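Side-chain contacts in SAM-dependent methyltransferase (Pyrococcus horikoshii, PDB 1WZN), which probably transfers a methyl group from S-adenosylmethionine to an acceptor, and here binds the product S-adenosylhomocysteine: residues Y16-E21 with V157-Q162; A9-T14 with E166-M171; L59-Y64 with K84-K89. All coordinates share one frame; numbering follows the deposited sequence.

Contact 1: Y16-E21 with V157-Q162; sequences YRRRIE and VVWNEQ. With SAH (S-adenosyl-L-homocysteine), chain F.
Glu161 OE2 is gripped by two arginines of the short helix 17-21: Arg17 NH2 donates to it at 3.1 Å, and Arg18 NH1 forms a salt bridge with it at 3.2 Å. The other oxygen, OE1, takes the straighter bond, from Arg17 NE at 2.8 Å with an N-H...O angle of 160°. Arg17 therefore meets the carboxylate side-on, NE and NH2 each serving one oxygen from the syn side, although the two flat groups are clearly twisted against each other. Its CG lies anti to the backbone N (chi1 171°), and a bend at chi3 turns the guanidinium so that NH1 reaches forward along the helix to Glu21 OE2 at 3.0 Å. Arg18 comes in differently, its guanidinium standing steeply across the carboxylate, with the planes 80° apart. Its NH1 also lies 3.5 Å from CZ3 of Trp159, whose indole nitrogen is held by Asp172 on the neighbouring strand. Replacing Arg17 by an alanine removes both NE and NH2 from the carboxylate, which would probably leave Glu161 with Arg18 as its one partner across the contact and set the Glu21 carboxylate free to turn. Further along the helix, Arg19 NH2 makes a weak hydrogen bond of 2.9 Å to the carboxylate O of S-adenosylhomocysteine, while its NH1 pairs with Glu26. The buried Glu161 is likely to be kept ionised by the two cations, and this four-residue network ties a helix that also contacts the ligand to strand 157-163, the outermost of its sheet within this chain, by charge.

Contact 2: A9-T14 with E166-M171; sequences AEYYDT and EKLVIM. With SAH (S-adenosyl-L-homocysteine), chain F.
Tyr11 and Glu166 meet at about a right angle where the N-terminal segment lies against the antiparallel four-stranded sheet, an addition to the Rossmann-like methyltransferase fold. The phenol of Tyr11 reaches to the first residue of strand 166-177, and its OH donates a hydrogen bond of 2.6 Å to Glu166 OE1. That oxygen receives it through its syn lone pair and lies at the edge of the ring, near its plane, with ring and carboxylate tilted only 29° from each other. The glutamate reaches the hydroxyl by an extended chain, with CG anti to the carbonyl carbon (chi1 -60°) and chi2 at -169°. Its second oxygen, OE2, is engaged by Arg193, so each oxygen of the carboxylate has a partner of its own and the group is probably kept charged.

Nearer the backbone, the same tyrosine turns apolar. Leu168, two residues further along the strand and on the same side of it, slants across the base of the ring: its CD2 lies 3.9 Å from Tyr11 CD1 and 4.0 Å from Tyr11 CB. The methyl CG2 of Thr14 approaches the same CD2 more loosely, at 4.2 Å, so this one leucine methyl touches both Tyr11 and Thr14. Ile191 of strand 182-192 and Lys163 of strand 157-163 also touch Tyr11.

The side chain of Tyr12 leaves the backbone away from strand 166-171, and its ring belongs to the S-adenosylhomocysteine pocket. Neighbouring residues of one short segment thus face the added sheet and the ligand, and Tyr12 OH lies 3.3 Å from the ligand sulfur SD.

Contact 3: L59-Y64 with K84-K89; sequences LAERGY and KERNLK
Glu61, in the last turn of helix 54-61, reaches across to the loop that follows helix 73-85 and meets Arg86 there. Its CB lies 4.4 Å from Leu88 CD2, a loose approach; the same methyl comes closer to the backbone, 3.8 Å from Glu61 CA. From CB the chain runs outward, with CG anti to the backbone N (chi1 -170°) and chi2 at 176°, so that CG and CD carry the carboxylate clear of the leucine. At the tip Arg86 NH2 meets OE1 nearly along its C-O axis, in a hydrogen bond of 2.8 Å, with the carboxylate and guanidinium planes 67° apart. A water also donates to OE1, at 2.9 Å, and accepts from Arg86 NE, bridging the pair a second time. The other oxygen, OE2, has a weak, long ion pair with Lys24.

Below the charged pair, Ala60 CB packs on Leu88 CB at 4.3 Å, and Leu57 of helix 54-61 touches both Leu88 and Arg86. Each helix ends in a Schellman motif, with Gly63 and Asn87 at the positive-phi positions, and a second water joins the two segments by donating to Tyr64 O and Lys89 O. These helix ends of the Rossmann-like core are thus held by a small apolar patch beneath a salt bridge made through one nitrogen, with the same water serving both charges, as suits an exposed pair.

How the contacts relate
Contacts 1 and 2 join the same pieces of the fold: consecutive short N-terminal helices meet neighbouring strands 157-163 and 166-177, and the two contacts touch through backbone pairing of those strands. Both are partly buried, and each has one residue reaching S-adenosylhomocysteine. Their chemistry differs, contact 1 resting on a network of charges around a buried carboxylate and contact 2 on a phenol that combines one hydrogen bond with apolar packing. Contact 3 stands apart, its centre about 24 Å from that of contact 1 and 25 Å from that of contact 2. It lies at the surface within the methyltransferase domain, joins two helix ends, and relies partly on water.

Contact 1: Y16-E21 with V157-Q162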
loop_
_atom_site.group_PDB
_atom_site.type_symbol
_atom_site.label_atom_id
_atom_site.label_comp_id
_atom_site.label_asym_id
_atom_site.label_seq_id
_atom_site.Cartn_x
_atom_site.Cartn_y
_atom_site.Cartn_z
ATOM N N TYR A 16 -2.969 7.143 -27.006
ATOM C CA TYR A 16 -3.011 5.687 -27.097
ATOM C C TYR A 16 -1.993 5.130 -28.099
ATOM O O TYR A 16 -2.295 4.284 -28.929
ATOM C CB TYR A 16 -4.425 5.272 -27.505
ATOM C CG TYR A 16 -5.356 5.458 -26.361
ATOM C CD1 TYR A 16 -5.276 4.616 -25.253
ATOM C CD2 TYR A 16 -6.302 6.485 -26.382
ATOM C CE1 TYR A 16 -6.124 4.808 -24.171
ATOM C CE2 TYR A 16 -7.155 6.669 -25.301
ATOM C CZ TYR A 16 -7.069 5.837 -24.199
ATOM O OH TYR A 16 -7.898 6.030 -23.106
ATOM N N ARG A 17 -0.758 5.665 -28.019
ATOM C CA ARG A 17 0.311 5.186 -28.893
ATOM C C ARG A 17 0.519 3.675 -28.748
ATOM O O ARG A 17 0.803 2.958 -29.699
ATOM C CB ARG A 17 1.592 5.930 -28.513
ATOM C CG ARG A 17 2.832 5.371 -29.208
ATOM C CD ARG A 17 4.109 6.106 -28.779
ATOM N NE ARG A 17 4.190 6.195 -27.317
ATOM C CZ ARG A 17 4.427 5.055 -26.643
ATOM N NH1 ARG A 17 4.587 3.918 -27.297
ATOM N NH2 ARG A 17 4.502 5.079 -25.309
ATOM N N ARG A 18 0.402 3.203 -27.491
ATOM C CA ARG A 18 0.624 1.786 -27.226
ATOM C C ARG A 18 -0.437 0.910 -27.891
ATOM O O ARG A 18 -0.154 -0.128 -28.479
ATOM C CB ARG A 18 0.602 1.578 -25.712
ATOM C CG ARG A 18 1.739 2.322 -25.010
ATOM C CD ARG A 18 1.809 1.992 -23.516
ATOM N NE ARG A 18 2.851 2.788 -22.864
ATOM C CZ ARG A 18 2.554 4.067 -22.567
ATOM N NH1 ARG A 18 1.356 4.551 -22.843
ATOM N NH2 ARG A 18 3.484 4.849 -22.010
ATOM N N ARG A 19 -1.703 1.336 -27.745
ATOM C CA ARG A 19 -2.782 0.582 -28.368
ATOM C C ARG A 19 -2.543 0.398 -29.867
ATOM O O ARG A 19 -2.891 -0.614 -30.460
ATOM C CB ARG A 19 -4.089 1.342 -28.138
ATOM C CG ARG A 19 -5.320 0.487 -28.442
ATOM C CD ARG A 19 -6.085 0.997 -29.668
ATOM N NE ARG A 19 -7.391 0.339 -29.771
ATOM C CZ ARG A 19 -7.434 -0.856 -30.388
ATOM N NH1 ARG A 19 -6.327 -1.397 -30.866
ATOM N NH2 ARG A 19 -8.602 -1.493 -30.514
ATOM N N ILE A 20 -1.957 1.444 -30.482
ATOM C CA ILE A 20 -1.702 1.386 -31.917
ATOM C C ILE A 20 -0.545 0.441 -32.253
ATOM O O ILE A 20 -0.534 -0.242 -33.270
ATOM C CB ILE A 20 -1.366 2.794 -32.405
ATOM C CG1 ILE A 20 -2.612 3.684 -32.363
ATOM C CG2 ILE A 20 -0.879 2.738 -33.864
ATOM C CD1 ILE A 20 -2.342 5.082 -32.926
ATOM N N GLU A 21 0.474 0.449 -31.376
ATOM C CA GLU A 21 1.664 -0.342 -31.660
ATOM C C GLU A 21 1.370 -1.846 -31.716
ATOM O O GLU A 21 2.136 -2.636 -32.251
ATOM C CB GLU A 21 2.711 -0.044 -30.581
ATOM C CG GLU A 21 3.831 0.865 -31.092
ATOM C CD GLU A 21 4.474 1.581 -29.926
ATOM O OE1 GLU A 21 4.709 0.948 -28.907
ATOM O OE2 GLU A 21 4.745 2.775 -30.054
ATOM N N VAL A 157 -2.537 7.887 -11.208
ATOM C CA VAL A 157 -1.423 7.336 -11.976
ATOM C C VAL A 157 -1.043 8.401 -12.994
ATOM O O VAL A 157 -1.907 8.932 -13.690
ATOM C CB VAL A 157 -1.828 6.059 -12.744
ATOM C CG1 VAL A 157 -0.658 5.574 -13.592
ATOM C CG2 VAL A 157 -2.259 4.975 -11.767
ATOM N N VAL A 158 0.243 8.722 -13.082
ATOM C CA VAL A 158 0.684 9.746 -14.022
ATOM C C VAL A 158 1.615 9.191 -15.082
ATOM O O VAL A 158 2.458 8.342 -14.797
ATOM C CB VAL A 158 1.408 10.895 -13.291
ATOM C CG1 VAL A 158 1.776 11.990 -14.278
ATOM C CG2 VAL A 158 0.517 11.452 -12.192
ATOM N N TRP A 159 1.445 9.672 -16.310
ATOM C CA TRP A 159 2.281 9.260 -17.429
ATOM C C TRP A 159 2.336 10.369 -18.474
ATOM O O TRP A 159 1.650 11.384 -18.346
ATOM C CB TRP A 159 1.766 7.959 -18.048
ATOM C CG TRP A 159 0.321 7.957 -18.418
ATOM C CD1 TRP A 159 -0.752 8.068 -17.571
ATOM C CD2 TRP A 159 -0.219 7.772 -19.727
ATOM N NE1 TRP A 159 -1.926 7.960 -18.279
ATOM C CE2 TRP A 159 -1.627 7.778 -19.605
ATOM C CE3 TRP A 159 0.351 7.601 -20.996
ATOM C CZ2 TRP A 159 -2.474 7.616 -20.706
ATOM C CZ3 TRP A 159 -0.491 7.441 -22.091
ATOM C CH2 TRP A 159 -1.889 7.449 -21.936
ATOM N N ASN A 160 3.152 10.184 -19.509
ATOM C CA ASN A 160 3.290 11.227 -20.515
ATOM C C ASN A 160 3.493 10.716 -21.931
ATOM O O ASN A 160 3.968 9.604 -22.142
ATOM C CB ASN A 160 4.465 12.139 -20.151
ATOM C CG ASN A 160 5.802 11.406 -20.166
ATOM O OD1 ASN A 160 6.033 10.491 -19.377
ATOM N ND2 ASN A 160 6.684 11.807 -21.069
ATOM N N GLU A 161 3.117 11.551 -22.892
ATOM C CA GLU A 161 3.265 11.254 -24.310
ATOM C C GLU A 161 3.630 12.569 -24.991
ATOM O O GLU A 161 3.762 13.600 -24.329
ATOM C CB GLU A 161 1.962 10.702 -24.903
ATOM C CG GLU A 161 1.571 9.306 -24.433
ATOM C CD GLU A 161 2.581 8.229 -24.804
ATOM O OE1 GLU A 161 3.307 8.387 -25.807
ATOM O OE2 GLU A 161 2.633 7.203 -24.095
ATOM N N GLN A 162 3.788 12.542 -26.309
ATOM C CA GLN A 162 4.160 13.750 -27.032
ATOM C C GLN A 162 3.647 13.771 -28.462
ATOM O O GLN A 162 3.758 12.784 -29.188
ATOM C CB GLN A 162 5.690 13.907 -27.047
ATOM C CG GLN A 162 6.158 15.241 -27.628
ATOM C CD GLN A 162 7.668 15.449 -27.526
ATOM O OE1 GLN A 162 8.336 14.828 -26.704
ATOM N NE2 GLN A 162 8.198 16.342 -28.353
HETATM N N SAH F . -12.876 1.605 -31.428
HETATM C CA SAH F . -11.848 2.719 -31.262
HETATM C CB SAH F . -12.181 3.794 -30.264
HETATM C CG SAH F . -12.370 3.474 -28.791
HETATM S SD SAH F . -12.850 5.067 -27.982
HETATM C C SAH F . -10.470 1.998 -30.908
HETATM O O SAH F . -10.423 0.756 -30.821
HETATM O OXT SAH F . -9.454 2.782 -30.743
HETATM C "C5'" SAH F . -14.565 4.897 -27.671
HETATM C "C4'" SAH F . -15.438 5.476 -28.888
HETATM O "O4'" SAH F . -16.782 5.281 -28.433
HETATM C "C3'" SAH F . -15.335 6.965 -29.130
HETATM O "O3'" SAH F . -14.843 7.226 -30.445
HETATM C "C2'" SAH F . -16.811 7.474 -28.863
HETATM O "O2'" SAH F . -17.153 8.595 -29.668
HETATM C "C1'" SAH F . -17.632 6.229 -29.145
HETATM N N9 SAH F . -18.870 6.161 -28.629
HETATM C C8 SAH F . -19.358 6.214 -27.330
HETATM N N7 SAH F . -20.641 6.108 -27.214
HETATM C C5 SAH F . -21.102 5.969 -28.553
HETATM C C6 SAH F . -22.426 5.808 -29.084
HETATM N N6 SAH F . -23.532 5.764 -28.329
HETATM N N1 SAH F . -22.488 5.700 -30.458
HETATM C C2 SAH F . -21.386 5.742 -31.262
HETATM N N3 SAH F . -20.100 5.893 -30.787
HETATM C C4 SAH F . -20.035 6.001 -29.431
#

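Contact 2: A9-T14 with E166-M171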
loop_
_atom_site.group_PDB
_atom_site.type_symbol
_atom_site.label_atom_id
_atom_site.label_comp_id
_atom_site.label_asym_id
_atom_site.label_seq_id
_atom_site.Cartn_x
_atom_site.Cartn_y
_atom_site.Cartn_z
ATOM N N ALA A 9 -9.813 14.909 -29.289
ATOM C CA ALA A 9 -9.764 13.975 -30.417
ATOM C C ALA A 9 -8.431 13.940 -31.167
ATOM O O ALA A 9 -7.910 12.866 -31.448
ATOM C CB ALA A 9 -10.911 14.270 -31.396
ATOM N N GLU A 10 -7.883 15.106 -31.498
ATOM C CA GLU A 10 -6.616 15.158 -32.223
ATOM C C GLU A 10 -5.434 14.606 -31.414
ATOM O O GLU A 10 -4.346 14.410 -31.959
ATOM C CB GLU A 10 -6.301 16.596 -32.664
ATOM C CG GLU A 10 -7.251 17.197 -33.699
ATOM C CD GLU A 10 -7.281 16.427 -35.014
ATOM O OE1 GLU A 10 -6.297 15.725 -35.331
ATOM O OE2 GLU A 10 -8.292 16.536 -35.735
ATOM N N TYR A 11 -5.644 14.350 -30.123
ATOM C CA TYR A 11 -4.588 13.814 -29.267
ATOM C C TYR A 11 -4.833 12.351 -28.915
ATOM O O TYR A 11 -3.998 11.710 -28.280
ATOM C CB TYR A 11 -4.487 14.626 -27.966
ATOM C CG TYR A 11 -4.088 16.069 -28.171
ATOM C CD1 TYR A 11 -2.758 16.423 -28.403
ATOM C CD2 TYR A 11 -5.049 17.078 -28.168
ATOM C CE1 TYR A 11 -2.397 17.754 -28.629
ATOM C CE2 TYR A 11 -4.697 18.410 -28.392
ATOM C CZ TYR A 11 -3.372 18.737 -28.623
ATOM O OH TYR A 11 -3.033 20.051 -28.848
ATOM N N TYR A 12 -5.979 11.819 -29.329
ATOM C CA TYR A 12 -6.318 10.430 -29.026
ATOM C C TYR A 12 -5.239 9.418 -29.443
ATOM O O TYR A 12 -4.850 8.554 -28.655
ATOM C CB TYR A 12 -7.649 10.052 -29.695
ATOM C CG TYR A 12 -8.192 8.710 -29.240
ATOM C CD1 TYR A 12 -8.955 8.601 -28.071
ATOM C CD2 TYR A 12 -7.917 7.550 -29.956
ATOM C CE1 TYR A 12 -9.426 7.365 -27.634
ATOM C CE2 TYR A 12 -8.381 6.309 -29.525
ATOM C CZ TYR A 12 -9.133 6.226 -28.362
ATOM O OH TYR A 12 -9.570 4.999 -27.927
ATOM N N ASP A 13 -4.762 9.510 -30.681
ATOM C CA ASP A 13 -3.748 8.577 -31.159
ATOM C C ASP A 13 -2.424 8.734 -30.405
ATOM O O ASP A 13 -1.654 7.781 -30.289
ATOM C CB ASP A 13 -3.527 8.747 -32.671
ATOM C CG ASP A 13 -4.694 8.206 -33.494
ATOM O OD1 ASP A 13 -5.663 7.705 -32.884
ATOM O OD2 ASP A 13 -4.642 8.277 -34.743
ATOM N N THR A 14 -2.171 9.932 -29.895
ATOM C CA THR A 14 -0.944 10.199 -29.140
ATOM C C THR A 14 -1.078 9.534 -27.776
ATOM O O THR A 14 -0.196 8.792 -27.332
ATOM C CB THR A 14 -0.737 11.708 -28.959
ATOM O OG1 THR A 14 -0.444 12.292 -30.234
ATOM C CG2 THR A 14 0.405 11.996 -27.973
ATOM N N GLU A 166 4.350 19.432 -28.665
ATOM C CA GLU A 166 3.555 19.446 -27.446
ATOM C C GLU A 166 3.745 18.198 -26.600
ATOM O O GLU A 166 3.752 17.074 -27.106
ATOM C CB GLU A 166 2.077 19.628 -27.791
ATOM C CG GLU A 166 1.785 20.924 -28.541
ATOM C CD GLU A 166 0.301 21.225 -28.653
ATOM O OE1 GLU A 166 -0.462 20.317 -29.036
ATOM O OE2 GLU A 166 -0.102 22.374 -28.369
ATOM N N LYS A 167 3.908 18.399 -25.299
ATOM C CA LYS A 167 4.085 17.285 -24.392
ATOM C C LYS A 167 2.818 17.127 -23.571
ATOM O O LYS A 167 2.240 18.109 -23.092
ATOM C CB LYS A 167 5.303 17.523 -23.495
ATOM C CG LYS A 167 6.596 17.522 -24.304
ATOM C CD LYS A 167 7.817 17.846 -23.480
ATOM C CE LYS A 167 9.044 17.941 -24.387
ATOM N NZ LYS A 167 10.259 18.395 -23.646
ATOM N N LEU A 168 2.368 15.889 -23.437
ATOM C CA LEU A 168 1.157 15.631 -22.679
ATOM C C LEU A 168 1.465 14.924 -21.374
ATOM O O LEU A 168 2.146 13.902 -21.368
ATOM C CB LEU A 168 0.188 14.774 -23.503
ATOM C CG LEU A 168 -0.682 15.471 -24.554
ATOM C CD1 LEU A 168 0.182 16.138 -25.613
ATOM C CD2 LEU A 168 -1.603 14.436 -25.194
ATOM N N VAL A 169 0.993 15.489 -20.266
ATOM C CA VAL A 169 1.168 14.858 -18.964
ATOM C C VAL A 169 -0.247 14.464 -18.589
ATOM O O VAL A 169 -1.139 15.315 -18.497
ATOM C CB VAL A 169 1.746 15.816 -17.914
ATOM C CG1 VAL A 169 1.742 15.143 -16.543
ATOM C CG2 VAL A 169 3.169 16.189 -18.299
ATOM N N ILE A 170 -0.442 13.167 -18.387
ATOM C CA ILE A 170 -1.760 12.620 -18.105
ATOM C C ILE A 170 -1.865 12.009 -16.722
ATOM O O ILE A 170 -1.020 11.209 -16.321
ATOM C CB ILE A 170 -2.096 11.545 -19.155
ATOM C CG1 ILE A 170 -1.832 12.108 -20.551
ATOM C CG2 ILE A 170 -3.553 11.100 -19.020
ATOM C CD1 ILE A 170 -1.481 11.066 -21.582
ATOM N N MET A 171 -2.912 12.384 -15.999
ATOM C CA MET A 171 -3.128 11.866 -14.660
ATOM C C MET A 171 -4.499 11.207 -14.604
ATOM O O MET A 171 -5.515 11.863 -14.841
ATOM C CB MET A 171 -3.042 13.004 -13.652
ATOM C CG MET A 171 -3.217 12.576 -12.214
ATOM S SD MET A 171 -2.715 13.902 -11.112
ATOM C CE MET A 171 -4.127 14.997 -11.245
HETATM N N SAH F . -12.876 1.605 -31.428
HETATM C CA SAH F . -11.848 2.719 -31.262
HETATM C CB SAH F . -12.181 3.794 -30.264
HETATM C CG SAH F . -12.370 3.474 -28.791
HETATM S SD SAH F . -12.850 5.067 -27.982
HETATM C C SAH F . -10.470 1.998 -30.908
HETATM O O SAH F . -10.423 0.756 -30.821
HETATM O OXT SAH F . -9.454 2.782 -30.743
HETATM C "C5'" SAH F . -14.565 4.897 -27.671
HETATM C "C4'" SAH F . -15.438 5.476 -28.888
HETATM O "O4'" SAH F . -16.782 5.281 -28.433
HETATM C "C3'" SAH F . -15.335 6.965 -29.130
HETATM O "O3'" SAH F . -14.843 7.226 -30.445
HETATM C "C2'" SAH F . -16.811 7.474 -28.863
HETATM O "O2'" SAH F . -17.153 8.595 -29.668
HETATM C "C1'" SAH F . -17.632 6.229 -29.145
HETATM N N9 SAH F . -18.870 6.161 -28.629
HETATM C C8 SAH F . -19.358 6.214 -27.330
HETATM N N7 SAH F . -20.641 6.108 -27.214
HETATM C C5 SAH F . -21.102 5.969 -28.553
HETATM C C6 SAH F . -22.426 5.808 -29.084
HETATM N N6 SAH F . -23.532 5.764 -28.329
HETATM N N1 SAH F . -22.488 5.700 -30.458
HETATM C C2 SAH F . -21.386 5.742 -31.262
HETATM N N3 SAH F . -20.100 5.893 -30.787
HETATM C C4 SAH F . -20.035 6.001 -29.431
#

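Contact 3: L59-Y64 with K84-K89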
loop_
_atom_site.group_PDB
_atom_site.type_symbol
_atom_site.label_atom_id
_atom_site.label_comp_id
_atom_site.label_asym_id
_atom_site.label_seq_id
_atom_site.Cartn_x
_atom_site.Cartn_y
_atom_site.Cartn_z
ATOM N N LEU A 59 -7.970 -3.421 -40.376
ATOM C CA LEU A 59 -8.849 -4.384 -41.039
ATOM C C LEU A 59 -8.953 -4.040 -42.530
ATOM O O LEU A 59 -8.910 -4.925 -43.386
ATOM C CB LEU A 59 -10.248 -4.359 -40.399
ATOM C CG LEU A 59 -10.394 -5.151 -39.089
ATOM C CD1 LEU A 59 -11.630 -4.714 -38.308
ATOM C CD2 LEU A 59 -10.478 -6.635 -39.438
ATOM N N ALA A 60 -9.089 -2.754 -42.840
ATOM C CA ALA A 60 -9.194 -2.326 -44.238
ATOM C C ALA A 60 -7.930 -2.690 -45.006
ATOM O O ALA A 60 -7.988 -3.165 -46.143
ATOM C CB ALA A 60 -9.424 -0.820 -44.313
ATOM N N GLU A 61 -6.786 -2.451 -44.382
ATOM C CA GLU A 61 -5.506 -2.744 -45.007
ATOM C C GLU A 61 -5.412 -4.207 -45.435
ATOM O O GLU A 61 -4.677 -4.573 -46.344
ATOM C CB GLU A 61 -4.397 -2.425 -43.998
ATOM C CG GLU A 61 -2.999 -2.469 -44.626
ATOM C CD GLU A 61 -1.961 -2.042 -43.606
ATOM O OE1 GLU A 61 -2.018 -0.905 -43.150
ATOM O OE2 GLU A 61 -1.076 -2.840 -43.310
ATOM N N ARG A 62 -6.165 -5.065 -44.711
ATOM C CA ARG A 62 -6.072 -6.500 -44.965
ATOM C C ARG A 62 -7.113 -6.993 -45.985
ATOM O O ARG A 62 -7.221 -8.177 -46.281
ATOM C CB ARG A 62 -6.242 -7.236 -43.632
ATOM C CG ARG A 62 -5.068 -7.001 -42.675
ATOM C CD ARG A 62 -5.207 -7.828 -41.389
ATOM N NE ARG A 62 -4.285 -7.345 -40.354
ATOM C CZ ARG A 62 -3.826 -8.242 -39.459
ATOM N NH1 ARG A 62 -4.202 -9.508 -39.531
ATOM N NH2 ARG A 62 -2.980 -7.848 -38.502
ATOM N N GLY A 63 -7.927 -6.049 -46.503
ATOM C CA GLY A 63 -8.810 -6.392 -47.625
ATOM C C GLY A 63 -10.295 -6.420 -47.236
ATOM O O GLY A 63 -11.184 -6.611 -48.052
ATOM N N TYR A 64 -10.622 -6.207 -45.970
ATOM C CA TYR A 64 -12.019 -6.192 -45.570
ATOM C C TYR A 64 -12.703 -4.916 -46.050
ATOM O O TYR A 64 -12.063 -3.871 -46.170
ATOM C CB TYR A 64 -12.112 -6.309 -44.045
ATOM C CG TYR A 64 -11.623 -7.648 -43.546
ATOM C CD1 TYR A 64 -12.417 -8.785 -43.677
ATOM C CD2 TYR A 64 -10.338 -7.798 -43.024
ATOM C CE1 TYR A 64 -11.950 -10.037 -43.306
ATOM C CE2 TYR A 64 -9.856 -9.056 -42.653
ATOM C CZ TYR A 64 -10.675 -10.169 -42.800
ATOM O OH TYR A 64 -10.222 -11.421 -42.457
ATOM N N LYS A 84 -7.363 8.355 -45.851
ATOM C CA LYS A 84 -6.975 9.024 -47.089
ATOM C C LYS A 84 -5.457 8.937 -47.289
ATOM O O LYS A 84 -4.988 8.589 -48.373
ATOM C CB LYS A 84 -7.424 10.486 -47.047
ATOM C CG LYS A 84 -7.181 11.258 -48.334
ATOM C CD LYS A 84 -7.659 12.697 -48.193
ATOM C CE LYS A 84 -7.431 13.492 -49.473
ATOM N NZ LYS A 84 -8.015 14.865 -49.373
ATOM N N GLU A 85 -4.692 9.231 -46.239
ATOM C CA GLU A 85 -3.230 9.182 -46.318
ATOM C C GLU A 85 -2.714 7.793 -46.673
ATOM O O GLU A 85 -1.681 7.655 -47.334
ATOM C CB GLU A 85 -2.591 9.592 -44.984
ATOM C CG GLU A 85 -3.008 10.952 -44.456
ATOM C CD GLU A 85 -2.439 11.250 -43.073
ATOM O OE1 GLU A 85 -2.368 10.322 -42.233
ATOM O OE2 GLU A 85 -2.077 12.420 -42.822
ATOM N N ARG A 86 -3.426 6.763 -46.226
ATOM C CA ARG A 86 -3.005 5.392 -46.481
ATOM C C ARG A 86 -3.697 4.754 -47.683
ATOM O O ARG A 86 -3.493 3.577 -47.966
ATOM C CB ARG A 86 -3.215 4.559 -45.209
ATOM C CG ARG A 86 -2.348 5.052 -44.045
ATOM C CD ARG A 86 -2.805 4.514 -42.680
ATOM N NE ARG A 86 -2.839 3.055 -42.617
ATOM C CZ ARG A 86 -3.104 2.363 -41.510
ATOM N NH1 ARG A 86 -3.356 2.997 -40.369
ATOM N NH2 ARG A 86 -3.129 1.040 -41.544
ATOM N N ASN A 87 -4.488 5.549 -48.400
ATOM C CA ASN A 87 -5.205 5.076 -49.586
ATOM C C ASN A 87 -6.153 3.920 -49.277
ATOM O O ASN A 87 -6.333 3.010 -50.093
ATOM C CB ASN A 87 -4.217 4.636 -50.670
ATOM C CG ASN A 87 -3.283 5.752 -51.093
ATOM O OD1 ASN A 87 -3.723 6.842 -51.453
ATOM N ND2 ASN A 87 -1.986 5.482 -51.052
ATOM N N LEU A 88 -6.759 3.961 -48.099
ATOM C CA LEU A 88 -7.689 2.921 -47.696
ATOM C C LEU A 88 -9.097 3.450 -47.902
ATOM O O LEU A 88 -9.398 4.594 -47.561
ATOM C CB LEU A 88 -7.453 2.542 -46.230
ATOM C CG LEU A 88 -6.084 1.891 -45.994
ATOM C CD1 LEU A 88 -5.823 1.710 -44.499
ATOM C CD2 LEU A 88 -6.035 0.549 -46.723
ATOM N N LYS A 89 -9.946 2.619 -48.492
ATOM C CA LYS A 89 -11.321 3.003 -48.761
ATOM C C LYS A 89 -12.230 2.457 -47.666
ATOM O O LYS A 89 -12.481 1.253 -47.592
ATOM C CB LYS A 89 -11.748 2.469 -50.132
ATOM C CG LYS A 89 -10.923 3.024 -51.289
ATOM C CD LYS A 89 -11.480 2.594 -52.643
ATOM C CE LYS A 89 -10.691 3.231 -53.784
ATOM N NZ LYS A 89 -11.223 2.855 -55.124
HETATM O O HOH W 1 -1.107 1.568 -44.435
HETATM O O HOH W 2 -12.664 -0.909 -45.924
#